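Local atomic coordinates of D-mandelate dehydrogenase (Rhodotorula graminis, PDB entry 2W2K), a protein that probably oxidises D-mandelate with a nicotinamide dinucleotide cofactor, as a member of the D-isomer-specific 2-hydroxyacid dehydrogenase family. Residues B[49-54]-B[78-83]. Sequence-based numbering, arbitrary orientation.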
loop_
_atom_site.group_PDB
_atom_site.type_symbol
_atom_site.label_atom_id
_atom_site.label_comp_id
_atom_site.label_asym_id
_atom_site.label_seq_id
_atom_site.Cartn_x
_atom_site.Cartn_y
_atom_site.Cartn_z
ATOM N N TYR B 49 7.272 21.983 -42.411
ATOM C CA TYR B 49 8.042 22.501 -41.248
ATOM C C TYR B 49 9.479 23.008 -41.578
ATOM O O TYR B 49 10.180 23.508 -40.685
ATOM C CB TYR B 49 8.096 21.425 -40.127
ATOM C CG TYR B 49 6.747 20.811 -39.750
ATOM C CD1 TYR B 49 5.780 21.550 -39.037
ATOM C CD2 TYR B 49 6.444 19.476 -40.094
ATOM C CE1 TYR B 49 4.538 20.968 -38.685
ATOM C CE2 TYR B 49 5.224 18.888 -39.740
ATOM C CZ TYR B 49 4.282 19.627 -39.048
ATOM O OH TYR B 49 3.082 19.038 -38.713
ATOM N N GLY B 50 9.908 22.887 -42.843
ATOM C CA GLY B 50 11.330 23.139 -43.214
ATOM C C GLY B 50 12.298 22.085 -42.661
ATOM O O GLY B 50 11.862 21.039 -42.143
ATOM N N ASP B 51 13.606 22.360 -42.766
ATOM C CA ASP B 51 14.660 21.512 -42.183
ATOM C C ASP B 51 14.719 21.736 -40.661
ATOM O O ASP B 51 14.841 22.875 -40.224
ATOM C CB ASP B 51 16.035 21.887 -42.756
ATOM C CG ASP B 51 16.347 21.241 -44.116
ATOM O OD1 ASP B 51 15.446 20.670 -44.773
ATOM O OD2 ASP B 51 17.540 21.309 -44.518
ATOM N N PHE B 52 14.638 20.662 -39.863
ATOM C CA PHE B 52 14.840 20.774 -38.396
ATOM C C PHE B 52 15.913 19.770 -37.927
ATOM O O PHE B 52 16.168 18.759 -38.616
ATOM C CB PHE B 52 13.511 20.660 -37.594
ATOM C CG PHE B 52 12.640 19.481 -37.981
ATOM C CD1 PHE B 52 12.811 18.220 -37.357
ATOM C CD2 PHE B 52 11.623 19.632 -38.942
ATOM C CE1 PHE B 52 12.004 17.119 -37.705
ATOM C CE2 PHE B 52 10.793 18.540 -39.306
ATOM C CZ PHE B 52 10.968 17.283 -38.674
ATOM N N GLU B 53 16.556 20.064 -36.788
ATOM C CA GLU B 53 17.668 19.257 -36.274
ATOM C C GLU B 53 17.312 18.332 -35.096
ATOM O O GLU B 53 18.069 17.398 -34.777
ATOM C CB GLU B 53 18.862 20.167 -35.875
ATOM C CG GLU B 53 19.587 20.859 -37.047
ATOM C CD GLU B 53 18.770 21.950 -37.741
ATOM O OE1 GLU B 53 18.155 22.805 -37.067
ATOM O OE2 GLU B 53 18.790 21.988 -38.989
ATOM N N ALA B 54 16.184 18.612 -34.435
ATOM C CA ALA B 54 15.704 17.780 -33.323
ATOM C C ALA B 54 14.169 17.675 -33.266
ATOM O O ALA B 54 13.444 18.501 -33.872
ATOM C CB ALA B 54 16.264 18.333 -31.954
ATOM N N PRO B 78 13.342 15.252 -42.625
ATOM C CA PRO B 78 14.468 15.937 -43.302
ATOM C C PRO B 78 15.851 15.352 -42.916
ATOM O O PRO B 78 16.061 14.933 -41.771
ATOM C CB PRO B 78 14.332 17.397 -42.824
ATOM C CG PRO B 78 13.609 17.306 -41.494
ATOM C CD PRO B 78 12.643 16.137 -41.668
ATOM N N SER B 79 16.789 15.323 -43.870
ATOM C CA SER B 79 18.125 14.738 -43.617
ATOM C C SER B 79 18.993 15.528 -42.612
ATOM O O SER B 79 20.003 14.998 -42.096
ATOM C CB SER B 79 18.884 14.518 -44.932
ATOM O OG SER B 79 18.473 13.277 -45.490
ATOM N N SER B 80 18.584 16.770 -42.342
ATOM C CA SER B 80 19.160 17.623 -41.266
ATOM C C SER B 80 18.927 17.084 -39.834
ATOM O O SER B 80 19.612 17.502 -38.862
ATOM C CB SER B 80 18.539 19.038 -41.358
ATOM O OG SER B 80 17.113 19.003 -41.223
ATOM N N LEU B 81 17.982 16.153 -39.690
ATOM C CA LEU B 81 17.601 15.659 -38.340
ATOM C C LEU B 81 18.739 14.861 -37.672
ATOM O O LEU B 81 19.296 13.930 -38.282
ATOM C CB LEU B 81 16.277 14.844 -38.389
ATOM C CG LEU B 81 15.756 14.171 -37.107
ATOM C CD1 LEU B 81 15.300 15.191 -36.036
ATOM C CD2 LEU B 81 14.570 13.237 -37.471
ATOM N N LYS B 82 19.094 15.246 -36.444
ATOM C CA LYS B 82 20.174 14.589 -35.659
ATOM C C LYS B 82 19.715 13.818 -34.391
ATOM O O LYS B 82 20.376 12.850 -33.987
ATOM C CB LYS B 82 21.293 15.599 -35.276
ATOM C CG LYS B 82 22.189 16.035 -36.488
ATOM C CD LYS B 82 23.330 17.022 -36.085
ATOM C CE LYS B 82 24.333 17.132 -37.243
ATOM N NZ LYS B 82 25.447 18.099 -36.965
ATOM N N VAL B 83 18.601 14.221 -33.765
ATOM C CA VAL B 83 18.225 13.646 -32.453
ATOM C C VAL B 83 16.731 13.790 -32.131
ATOM O O VAL B 83 16.122 14.813 -32.477
ATOM C CB VAL B 83 19.126 14.256 -31.260
ATOM C CG1 VAL B 83 19.000 15.787 -31.153
ATOM C CG2 VAL B 83 18.817 13.608 -29.884
#
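P78 stands edge-on over one face of the F52 ring, CG-CD edge down, CG 3.8 Å from the centroid and 12° off the normal, a CH-pi contact. In F52, chi1 of 49° puts CG in the crowded position between its own N and carbonyl carbon and swings the ring under P78, whose CD reaches CZ at 3.6 Å. L81 runs alongside in the same direction, its CD1 approaching CD1 of F52 obliquely at 4.1 Å. Past the ring, P78 to L81 form a type I turn that presents S80 to the facing backbone. With chi1 at 59°, S80 OG donates to F52 O over 2.8 Å, arriving from above the carbonyl plane. One residue on, E53 O accepts a good bond from K82 N (2.9 Å) and a weak one from V83 N. OE1 of E53 takes the backbone N-H of R5, while OE2 lies 3.8 Å from S80 CB. A54 CB meets V83 CG1 at 3.8 Å where parallel pairing begins. The two loops lead into neighbouring strands 54-57 and 83-86 of the five-stranded parallel sheet, whose 2-1-3-4-5 order is that of the family's flavodoxin-like substrate-binding domain; strand 5-8 flanks F52, and helix 310-330 packs against A54 and V83.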